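PDB 4GPS: KLLA0E02245p from Kluyveromyces lactis, which removes NAD caps and N7-methylguanosine caps from RNA 5' ends and degrades RNA in the 5'-to-3' direction, using a divalent metal cation. Local coordinates for residues D138-Y143 with N232-Y237; S59-C64 with T409-P414; K87-C92 with Q165-T170; D348-I353 with F368-A373. All coordinates share one frame; numbering follows the deposited sequence.

Contact 1. Residues D138-Y143 with N232-Y237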
# COMPACT_ATOMS: atom_id res chain seq x y z
N ASP A 138 12.71 10.67 -22.22
CA ASP A 138 13.31 11.23 -21.02
C ASP A 138 12.20 11.53 -20.02
O ASP A 138 11.42 12.46 -20.24
CB ASP A 138 14.06 12.52 -21.37
CG ASP A 138 14.88 13.06 -20.20
OD1 ASP A 138 15.83 12.37 -19.77
OD2 ASP A 138 14.59 14.17 -19.70
N LEU A 139 12.13 10.75 -18.94
CA LEU A 139 11.11 10.94 -17.91
C LEU A 139 11.40 12.18 -17.08
O LEU A 139 10.73 12.46 -16.09
CB LEU A 139 11.06 9.75 -16.96
CG LEU A 139 10.67 8.39 -17.53
CD1 LEU A 139 10.85 7.32 -16.47
CD2 LEU A 139 9.25 8.44 -18.01
N THR A 140 12.40 12.94 -17.49
CA THR A 140 12.79 14.12 -16.75
C THR A 140 12.48 15.40 -17.53
O THR A 140 12.61 16.50 -17.00
CB THR A 140 14.30 13.98 -16.38
OG1 THR A 140 14.40 13.77 -14.96
CG2 THR A 140 15.13 15.19 -16.83
N LYS A 141 12.04 15.23 -18.77
CA LYS A 141 11.70 16.35 -19.63
C LYS A 141 10.54 17.13 -18.98
O LYS A 141 9.58 16.54 -18.49
CB LYS A 141 11.30 15.84 -21.01
CG LYS A 141 11.12 16.89 -22.07
CD LYS A 141 10.86 16.24 -23.42
CE LYS A 141 10.15 17.19 -24.35
NZ LYS A 141 8.91 17.70 -23.68
N GLY A 142 10.65 18.45 -18.97
CA GLY A 142 9.60 19.27 -18.36
C GLY A 142 9.58 19.25 -16.84
O GLY A 142 8.53 19.50 -16.23
N TYR A 143 10.71 18.95 -16.22
CA TYR A 143 10.79 18.93 -14.76
C TYR A 143 10.91 20.35 -14.21
O TYR A 143 10.46 20.64 -13.10
CB TYR A 143 11.98 18.09 -14.30
CG TYR A 143 12.39 18.31 -12.86
CD1 TYR A 143 11.50 18.08 -11.81
CD2 TYR A 143 13.68 18.75 -12.54
CE1 TYR A 143 11.88 18.29 -10.49
CE2 TYR A 143 14.07 18.96 -11.23
CZ TYR A 143 13.17 18.73 -10.21
OH TYR A 143 13.58 18.93 -8.91
N ASN A 232 12.35 13.80 -2.07
CA ASN A 232 13.18 14.02 -3.26
C ASN A 232 12.27 14.44 -4.42
O ASN A 232 11.53 13.63 -4.96
CB ASN A 232 13.96 12.74 -3.62
CG ASN A 232 14.94 12.95 -4.79
OD1 ASN A 232 14.58 13.53 -5.82
ND2 ASN A 232 16.17 12.46 -4.64
N LYS A 233 12.35 15.71 -4.82
CA LYS A 233 11.51 16.26 -5.88
C LYS A 233 11.71 15.72 -7.29
O LYS A 233 10.76 15.65 -8.06
CB LYS A 233 11.66 17.80 -5.93
CG LYS A 233 11.15 18.53 -4.69
CD LYS A 233 11.29 20.05 -4.82
CE LYS A 233 10.75 20.78 -3.57
NZ LYS A 233 10.77 22.29 -3.67
N LYS A 234 12.95 15.35 -7.64
CA LYS A 234 13.24 14.84 -8.97
C LYS A 234 12.72 13.42 -9.15
O LYS A 234 12.05 13.13 -10.14
CB LYS A 234 14.74 14.89 -9.24
CG LYS A 234 15.12 14.74 -10.71
CD LYS A 234 16.10 15.84 -11.16
CE LYS A 234 16.35 15.77 -12.66
NZ LYS A 234 17.46 16.65 -13.12
N ILE A 235 13.04 12.54 -8.20
CA ILE A 235 12.62 11.15 -8.27
C ILE A 235 11.09 11.09 -8.33
O ILE A 235 10.50 10.37 -9.14
CB ILE A 235 13.12 10.32 -7.05
CG1 ILE A 235 14.57 9.88 -7.24
CG2 ILE A 235 12.29 9.05 -6.89
CD1 ILE A 235 15.56 10.98 -7.31
N CYS A 236 10.46 11.86 -7.46
CA CYS A 236 9.00 11.90 -7.40
C CYS A 236 8.39 12.40 -8.73
O CYS A 236 7.38 11.87 -9.20
CB CYS A 236 8.57 12.74 -6.20
SG CYS A 236 6.86 13.15 -6.16
N TYR A 237 9.02 13.40 -9.35
CA TYR A 237 8.55 13.92 -10.62
C TYR A 237 8.68 12.93 -11.78
O TYR A 237 7.81 12.87 -12.64
CB TYR A 237 9.30 15.20 -10.98
CG TYR A 237 8.95 15.71 -12.35
CD1 TYR A 237 7.88 16.59 -12.54
CD2 TYR A 237 9.62 15.26 -13.48
CE1 TYR A 237 7.50 17.00 -13.83
CE2 TYR A 237 9.26 15.64 -14.75
CZ TYR A 237 8.20 16.51 -14.92
OH TYR A 237 7.85 16.87 -16.19

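Contact 2. Residues S59-C64 with T409-P414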
# COMPACT_ATOMS: atom_id res chain seq x y z
N SER A 59 -2.52 5.64 29.39
CA SER A 59 -1.46 5.32 28.43
C SER A 59 -1.00 3.86 28.48
O SER A 59 -1.46 3.07 29.30
CB SER A 59 -0.24 6.21 28.66
OG SER A 59 -0.53 7.54 28.29
N LEU A 60 -0.08 3.52 27.59
CA LEU A 60 0.45 2.18 27.50
C LEU A 60 1.77 2.10 26.76
O LEU A 60 1.90 2.65 25.66
CB LEU A 60 -0.53 1.26 26.78
CG LEU A 60 0.22 0.04 26.25
CD1 LEU A 60 0.40 -0.96 27.39
CD2 LEU A 60 -0.52 -0.59 25.08
N VAL A 61 2.76 1.46 27.37
CA VAL A 61 4.03 1.25 26.68
C VAL A 61 4.16 -0.28 26.65
O VAL A 61 3.98 -0.94 27.67
CB VAL A 61 5.22 1.93 27.36
CG1 VAL A 61 6.50 1.59 26.61
CG2 VAL A 61 5.05 3.45 27.28
N LEU A 62 4.41 -0.82 25.46
CA LEU A 62 4.46 -2.26 25.28
C LEU A 62 5.48 -2.65 24.22
O LEU A 62 5.42 -2.17 23.08
CB LEU A 62 3.09 -2.74 24.84
CG LEU A 62 2.54 -4.06 25.37
CD1 LEU A 62 1.18 -4.29 24.74
CD2 LEU A 62 3.47 -5.20 25.04
N SER A 63 6.43 -3.50 24.60
CA SER A 63 7.42 -3.96 23.65
C SER A 63 6.74 -5.01 22.76
O SER A 63 5.96 -5.85 23.24
CB SER A 63 8.59 -4.59 24.38
OG SER A 63 9.27 -5.49 23.53
N CYS A 64 7.01 -4.97 21.46
CA CYS A 64 6.44 -5.91 20.52
C CYS A 64 7.55 -6.55 19.74
O CYS A 64 7.28 -7.22 18.74
CB CYS A 64 5.49 -5.21 19.54
SG CYS A 64 4.01 -4.53 20.29
N THR A 409 8.90 -0.93 19.94
CA THR A 409 8.18 -0.69 21.18
C THR A 409 6.95 0.17 20.85
O THR A 409 7.07 1.27 20.29
CB THR A 409 9.04 0.04 22.21
OG1 THR A 409 10.00 -0.87 22.76
CG2 THR A 409 8.16 0.59 23.34
N LEU A 410 5.77 -0.35 21.18
CA LEU A 410 4.52 0.33 20.92
C LEU A 410 4.13 1.29 22.04
O LEU A 410 4.16 0.92 23.20
CB LEU A 410 3.40 -0.73 20.75
CG LEU A 410 1.95 -0.23 20.84
CD1 LEU A 410 1.68 0.66 19.64
CD2 LEU A 410 0.96 -1.39 20.91
N SER A 411 3.77 2.53 21.69
CA SER A 411 3.34 3.55 22.65
C SER A 411 1.96 4.13 22.32
O SER A 411 1.75 4.63 21.22
CB SER A 411 4.32 4.71 22.70
OG SER A 411 5.35 4.43 23.62
N ILE A 412 1.03 4.07 23.28
CA ILE A 412 -0.32 4.59 23.09
C ILE A 412 -0.69 5.56 24.23
O ILE A 412 -0.68 5.20 25.40
CB ILE A 412 -1.39 3.47 23.05
CG1 ILE A 412 -1.04 2.44 21.98
CG2 ILE A 412 -2.74 4.07 22.69
CD1 ILE A 412 -2.07 1.32 21.83
N SER A 413 -1.02 6.79 23.88
CA SER A 413 -1.41 7.78 24.87
C SER A 413 -2.57 8.55 24.28
O SER A 413 -2.64 8.76 23.06
CB SER A 413 -0.25 8.71 25.18
OG SER A 413 0.35 9.11 23.98
N PRO A 414 -3.50 8.99 25.13
CA PRO A 414 -4.67 9.73 24.64
C PRO A 414 -4.34 11.09 24.06
O PRO A 414 -3.45 11.77 24.55
CB PRO A 414 -5.55 9.82 25.89
CG PRO A 414 -4.56 9.94 26.99
CD PRO A 414 -3.45 8.96 26.60
O HOH W 1 10.53 -3.23 21.73

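Contact 3. Residues K87-C92 with Q165-T170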
# COMPACT_ATOMS: atom_id res chain seq x y z
N LYS A 87 -12.08 -8.15 -1.05
CA LYS A 87 -12.82 -7.74 -2.24
C LYS A 87 -13.01 -6.24 -2.38
O LYS A 87 -12.94 -5.50 -1.40
CB LYS A 87 -14.19 -8.44 -2.28
CG LYS A 87 -14.99 -8.37 -0.99
CD LYS A 87 -16.23 -9.29 -1.06
CE LYS A 87 -16.87 -9.56 0.32
NZ LYS A 87 -17.19 -8.29 1.03
N GLU A 88 -13.20 -5.78 -3.61
CA GLU A 88 -13.46 -4.37 -3.82
C GLU A 88 -14.94 -4.19 -3.51
O GLU A 88 -15.77 -4.86 -4.10
CB GLU A 88 -13.21 -3.96 -5.25
CG GLU A 88 -13.58 -2.48 -5.43
CD GLU A 88 -13.25 -1.92 -6.79
OE1 GLU A 88 -14.12 -1.89 -7.67
OE2 GLU A 88 -12.10 -1.52 -6.98
N VAL A 89 -15.29 -3.29 -2.60
CA VAL A 89 -16.69 -3.08 -2.26
C VAL A 89 -17.25 -1.78 -2.88
O VAL A 89 -18.44 -1.65 -3.04
CB VAL A 89 -16.90 -3.09 -0.71
CG1 VAL A 89 -16.49 -4.45 -0.12
CG2 VAL A 89 -16.09 -1.97 -0.07
N HIS A 90 -16.38 -0.82 -3.21
CA HIS A 90 -16.81 0.43 -3.85
C HIS A 90 -15.58 0.98 -4.56
O HIS A 90 -14.46 0.55 -4.29
CB HIS A 90 -17.24 1.48 -2.82
CG HIS A 90 -18.55 1.19 -2.16
ND1 HIS A 90 -19.76 1.38 -2.79
CD2 HIS A 90 -18.84 0.72 -0.92
CE1 HIS A 90 -20.74 1.05 -1.97
NE2 HIS A 90 -20.20 0.64 -0.83
N ASN A 91 -15.80 1.92 -5.48
CA ASN A 91 -14.71 2.60 -6.12
C ASN A 91 -15.25 3.97 -6.45
O ASN A 91 -16.46 4.17 -6.42
CB ASN A 91 -14.21 1.87 -7.36
CG ASN A 91 -15.26 1.69 -8.39
OD1 ASN A 91 -15.76 2.66 -8.96
ND2 ASN A 91 -15.61 0.45 -8.66
N CYS A 92 -14.37 4.94 -6.68
CA CYS A 92 -14.84 6.27 -7.02
C CYS A 92 -13.76 7.13 -7.60
O CYS A 92 -12.58 6.96 -7.28
CB CYS A 92 -15.43 6.98 -5.80
SG CYS A 92 -14.23 7.31 -4.52
N GLN A 165 -19.26 5.40 5.49
CA GLN A 165 -20.69 5.61 5.64
C GLN A 165 -21.47 4.74 4.64
O GLN A 165 -22.52 4.21 4.98
CB GLN A 165 -20.98 7.09 5.43
CG GLN A 165 -22.41 7.44 5.07
CD GLN A 165 -22.63 8.96 5.09
OE1 GLN A 165 -22.50 9.59 6.15
NE2 GLN A 165 -22.95 9.54 3.93
N ARG A 166 -20.95 4.57 3.43
CA ARG A 166 -21.64 3.78 2.42
C ARG A 166 -21.58 2.30 2.65
O ARG A 166 -22.43 1.57 2.15
CB ARG A 166 -21.03 3.99 1.05
CG ARG A 166 -21.48 5.14 0.26
CD ARG A 166 -20.71 5.04 -1.06
NE ARG A 166 -21.54 4.63 -2.19
CZ ARG A 166 -22.28 5.47 -2.91
NH1 ARG A 166 -22.31 6.77 -2.62
NH2 ARG A 166 -22.99 5.00 -3.92
N TYR A 167 -20.55 1.85 3.36
CA TYR A 167 -20.36 0.42 3.60
C TYR A 167 -20.62 -0.04 5.02
O TYR A 167 -20.58 -1.22 5.30
CB TYR A 167 -18.92 0.06 3.23
CG TYR A 167 -18.66 -1.42 3.08
CD1 TYR A 167 -19.08 -2.09 1.94
CD2 TYR A 167 -18.03 -2.15 4.09
CE1 TYR A 167 -18.89 -3.47 1.80
CE2 TYR A 167 -17.82 -3.54 3.95
CZ TYR A 167 -18.25 -4.19 2.80
OH TYR A 167 -18.05 -5.54 2.64
N GLU A 168 -20.89 0.88 5.92
CA GLU A 168 -21.04 0.51 7.32
C GLU A 168 -22.07 -0.56 7.63
O GLU A 168 -21.83 -1.43 8.45
CB GLU A 168 -21.31 1.76 8.14
CG GLU A 168 -22.60 1.78 8.86
CD GLU A 168 -22.67 3.02 9.67
OE1 GLU A 168 -21.95 3.08 10.70
OE2 GLU A 168 -23.42 3.94 9.26
N LYS A 169 -23.21 -0.47 6.98
CA LYS A 169 -24.27 -1.43 7.16
C LYS A 169 -23.79 -2.84 6.82
O LYS A 169 -24.32 -3.81 7.34
CB LYS A 169 -25.46 -1.06 6.28
CG LYS A 169 -25.95 0.35 6.54
CD LYS A 169 -27.40 0.56 6.12
CE LYS A 169 -28.34 0.28 7.30
NZ LYS A 169 -27.88 0.99 8.53
N THR A 170 -22.78 -2.93 5.97
CA THR A 170 -22.26 -4.20 5.52
C THR A 170 -21.09 -4.73 6.35
O THR A 170 -20.60 -5.82 6.09
CB THR A 170 -21.85 -4.11 4.05
OG1 THR A 170 -22.88 -3.44 3.31
CG2 THR A 170 -21.64 -5.52 3.45

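Contact 4. Residues D348-I353 with F368-A373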
# COMPACT_ATOMS: atom_id res chain seq x y z
N ASP A 348 5.21 -12.84 -8.85
CA ASP A 348 6.49 -12.42 -9.40
C ASP A 348 7.25 -11.51 -8.42
O ASP A 348 8.44 -11.76 -8.14
CB ASP A 348 6.32 -11.70 -10.75
CG ASP A 348 5.61 -12.57 -11.80
OD1 ASP A 348 6.04 -13.73 -12.03
OD2 ASP A 348 4.62 -12.11 -12.41
N ILE A 349 6.61 -10.46 -7.89
CA ILE A 349 7.34 -9.61 -6.93
C ILE A 349 7.74 -10.48 -5.76
O ILE A 349 8.83 -10.35 -5.25
CB ILE A 349 6.52 -8.46 -6.34
CG1 ILE A 349 6.08 -7.52 -7.43
CG2 ILE A 349 7.41 -7.64 -5.39
CD1 ILE A 349 7.28 -6.81 -8.08
N TYR A 350 6.84 -11.38 -5.35
CA TYR A 350 7.12 -12.28 -4.22
C TYR A 350 8.37 -13.13 -4.42
O TYR A 350 9.24 -13.20 -3.55
CB TYR A 350 5.95 -13.25 -4.00
CG TYR A 350 6.22 -14.18 -2.86
CD1 TYR A 350 6.20 -13.71 -1.55
CD2 TYR A 350 6.59 -15.51 -3.08
CE1 TYR A 350 6.55 -14.53 -0.47
CE2 TYR A 350 6.94 -16.35 -2.00
CZ TYR A 350 6.91 -15.84 -0.69
OH TYR A 350 7.22 -16.65 0.39
N HIS A 351 8.43 -13.78 -5.57
CA HIS A 351 9.56 -14.64 -5.90
C HIS A 351 10.85 -13.83 -5.93
O HIS A 351 11.87 -14.31 -5.47
CB HIS A 351 9.31 -15.36 -7.25
CG HIS A 351 10.50 -16.13 -7.75
ND1 HIS A 351 10.99 -17.25 -7.10
CD2 HIS A 351 11.36 -15.88 -8.77
CE1 HIS A 351 12.10 -17.66 -7.71
NE2 HIS A 351 12.34 -16.84 -8.72
N LYS A 352 10.82 -12.60 -6.46
CA LYS A 352 12.03 -11.79 -6.50
C LYS A 352 12.56 -11.54 -5.06
O LYS A 352 13.77 -11.52 -4.85
CB LYS A 352 11.75 -10.46 -7.24
CG LYS A 352 12.99 -9.64 -7.66
CD LYS A 352 12.58 -8.55 -8.65
CE LYS A 352 13.78 -7.77 -9.20
NZ LYS A 352 14.81 -8.63 -9.89
N ILE A 353 11.67 -11.38 -4.08
CA ILE A 353 12.12 -11.13 -2.71
C ILE A 353 12.17 -12.33 -1.77
O ILE A 353 12.60 -12.19 -0.62
CB ILE A 353 11.30 -9.99 -2.00
CG1 ILE A 353 9.84 -10.38 -1.85
CG2 ILE A 353 11.37 -8.69 -2.83
CD1 ILE A 353 9.03 -9.29 -1.19
N PHE A 368 14.15 -8.59 5.29
CA PHE A 368 13.01 -8.16 4.48
C PHE A 368 12.19 -9.36 3.94
O PHE A 368 11.80 -9.42 2.77
CB PHE A 368 13.48 -7.30 3.30
CG PHE A 368 14.44 -6.21 3.68
CD1 PHE A 368 15.83 -6.42 3.62
CD2 PHE A 368 13.97 -4.97 4.11
CE1 PHE A 368 16.72 -5.41 3.99
CE2 PHE A 368 14.86 -3.96 4.48
CZ PHE A 368 16.24 -4.19 4.42
N ASN A 369 11.92 -10.31 4.82
CA ASN A 369 11.17 -11.48 4.41
C ASN A 369 9.66 -11.18 4.43
O ASN A 369 9.11 -10.85 5.49
CB ASN A 369 11.50 -12.64 5.37
CG ASN A 369 11.03 -13.98 4.85
OD1 ASN A 369 9.88 -14.15 4.41
ND2 ASN A 369 11.92 -14.96 4.90
N PRO A 370 8.97 -11.31 3.28
CA PRO A 370 7.53 -11.05 3.24
C PRO A 370 6.76 -11.91 4.25
O PRO A 370 5.68 -11.53 4.69
CB PRO A 370 7.13 -11.40 1.81
CG PRO A 370 8.42 -11.48 1.07
CD PRO A 370 9.44 -11.92 2.03
N ASN A 371 7.32 -13.07 4.61
CA ASN A 371 6.62 -13.95 5.55
C ASN A 371 6.70 -13.42 6.96
O ASN A 371 5.74 -13.52 7.73
CB ASN A 371 7.17 -15.36 5.46
CG ASN A 371 6.88 -15.99 4.12
OD1 ASN A 371 7.79 -16.12 3.27
ND2 ASN A 371 5.62 -16.37 3.90
N VAL A 372 7.84 -12.82 7.31
CA VAL A 372 7.97 -12.21 8.62
C VAL A 372 7.07 -10.96 8.63
O VAL A 372 6.40 -10.70 9.62
CB VAL A 372 9.45 -11.85 8.87
CG1 VAL A 372 9.59 -11.00 10.12
CG2 VAL A 372 10.24 -13.15 9.00
N ALA A 373 7.02 -10.20 7.53
CA ALA A 373 6.14 -9.01 7.48
C ALA A 373 4.69 -9.49 7.77
O ALA A 373 3.96 -8.88 8.54
CB ALA A 373 6.21 -8.33 6.11
O HOH W 2 13.35 -9.58 0.74

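Contact 1. Residues D138-Y143 with N232-Y237
Tyr143 and Tyr237 carry this contact, the first from the loop 138-143, the second from the first turn of helix 233-246. Followed outward, Tyr143 begins with its CA over one face of the Tyr237 ring, a CH-pi contact 3.8 Å from the centroid. CB lies 3.7 Å from Tyr237 CE2. With CG anti to the backbone N (chi1 164°), the ring then runs back along the helix, and its CD1 comes 3.5 Å from Tyr237 CG. The two ring planes meet obliquely, at 58°. Further out, CE2 of Tyr143 lies 3.7 Å from Lys234 CD, where the aliphatic chain of Lys234 crosses one face of the Tyr143 ring at about a right angle. The OH ends beside Lys233 CB. Replacing Tyr143 by alanine is likely to leave the Lys234 methylenes and one side of the Tyr237 ring without their packing partner, freeing the lysine chain to move.

Tyr237 reaches the other way, into the loop. Its hydroxyl sits between two carbonyls, Lys141 O at 2.9 Å and Gly142 O at 2.7 Å, and can give its single proton to one of them. Lys141 O lies at the edge of the ring, near its plane. Thr140 OG1 lies 3.6 Å from Lys234 CE and finds no polar partner in the model.

Asn232 OD1 accepts from Ile235 N at 3.0 Å, an Asx motif at the start of the helix. The loop itself is two overlapping beta turns, type I from Asp138 to Lys141 and type II from Thr140 to Tyr143, docked on the helix that carries the metal ligand Glu243.

Contact 2. Residues S59-C64 with T409-P414
Strands 60-63 and 409-414 run antiparallel, their axes 4.5 Å apart at closest approach and their directions 167° from each other, with Leu60 opposite Ile412 and Leu62 opposite Leu410 as hydrogen-bonded pairs. Each pair makes two backbone bonds. Ile412 N to Leu60 O is nearly straight, 2.9 Å with 171° at the hydrogen, whereas the return bond from Leu60 N to Ile412 O is 2.8 Å long and bent to 130°. Between these pairs, Val61 faces Ser411 in a non-hydrogen-bonded pair, and Val61 CA brings its hydrogen to Leu410 O.

The side chains of Leu60, Leu62, Leu410 and Ile412 share one face of the sheet. Leu60 and Ile412 run alongside each other in the same direction, with Leu60 CD2 4.1 Å from Ile412 CD1. Cys64 SG closes the end of this apolar row 3.9 Å from Leu410 CB. Helix 370-393 covers the row through Val383, Asn387 and Leu391. This is an antiparallel beta ladder in which the N-terminal strand joins strand 409-414, which pairs on its other side with strand 399-404.

The other face is more polar and more open to solvent. Val61 presents its two methyls to different partners: CG1 meets Thr409 CG2 obliquely at 3.8 Å, and CG2 lies beside Ser411 OG. A water spans Ser63 OG and Thr409 OG1, 2.6 Å from the latter.

At the Ser59 end of the ladder, Ser59 OG packs against Ser413 CB at 3.3 Å and lies near Pro414 CD.

Contact 3. Residues K87-C92 with Q165-T170
Val89 meets the ring of Tyr167 nearly at a right angle, with CG2 over one face in a CH-pi contact, 3.9 Å from the centroid and 25° off the ring normal. Its CB and CG1 crowd the same ring toward the hydroxyl side, CB lying only 3.2 Å from Tyr167 CE1, so the packing is tight. Tyr167 CG points away from its own backbone N (chi1 -165°), which lays the ring between the strand and its own chain: Thr170 CB sits over the centre of the opposite face. A serine in place of Tyr167 would probably open a gap beside Val89 and leave Thr170 without the ring it rests on.

Val89 and His90 form a classic beta bulge, both facing Ile264 on strand 259-268. The bulge turns these consecutive side chains toward the end of helix 156-167, where strictly alternating strand residues would point to opposite faces.

His90 takes the other half of the contact. Arg166 CD stands over one face of the imidazole in a CH-pi contact, 4.2 Å from the centroid, while His90 CE1 lies at the edge of the guanidinium, 3.7 Å from Arg166 NE; the two planes are 85° apart. His90 ND1 is hydrogen-bonded to Asn104, which helps fix the ring's rotation, and Arg166 makes a cation-pi contact with Trp103. At the solvent side the bent end of Lys87 places NZ 3.3 Å from Tyr167 OH, at a poor angle for a hydrogen bond.

Contact 4. Residues D348-I353 with F368-A373
Apolar packing between Ile353 and Pro370 makes the centre of this buried contact. The side chains lie alongside, running in opposite senses, and Pro370 CG lies 3.2 Å from Ile353 CD1 and 3.4 Å from Ile353 CG1. CG1 of the isoleucine sits between its own backbone N and carbonyl carbon (chi1 64°), which turns the CG1-CD1 arm along the proline ring. Tyr350, one turn earlier, adds its CE1, 3.9 Å from Pro370 CG, which stands oblique to the tyrosine ring. Leu311 and Trp315 of helix 305-319 pack against Ile353 and Pro370 respectively.

Polar contacts flank this packing. The hydroxyl of Tyr350 is hydrogen-bonded to Val76 O. On the other flank a water joins the two segments through their backbones, donating to Ile353 O at 3.0 Å and to Phe368 O at 2.6 Å. It satisfies a carbonyl at the last residue of helix 346-353 together with one on the residue before the N-cap of the next helix.

Capping sets the start of that next helix. Asn369 OD1 accepts from Asn371 N at 2.8 Å, with 151° at the hydrogen, while Asn369 ND2 is hydrogen-bonded to Val72 O and Tyr74 O. Asparagine at the N-cap followed by proline in the first turn is a classic helix start, here opening helix 370-393 against the end of helix 346-353.

Contact 4 is buried throughout, contact 2 is partly buried, and contacts 1 and 3 lie at the surface. Contacts 2 and 4 share helix 370-393: its start is capped in contact 4, and its later turns cover the leucine and isoleucine face of contact 2, the nearest atoms of the two being about 10 Å apart. Contact 2 alone is built on strand-to-strand hydrogen bonds. The surface pair rely on tyrosine rings instead, joining a loop to a helix in contact 1 and a bulged strand to a helix end in contact 3. Contact 1 lies closest to annotated metal ligands, with Leu139 about 9 Å from Glu243 between side chains.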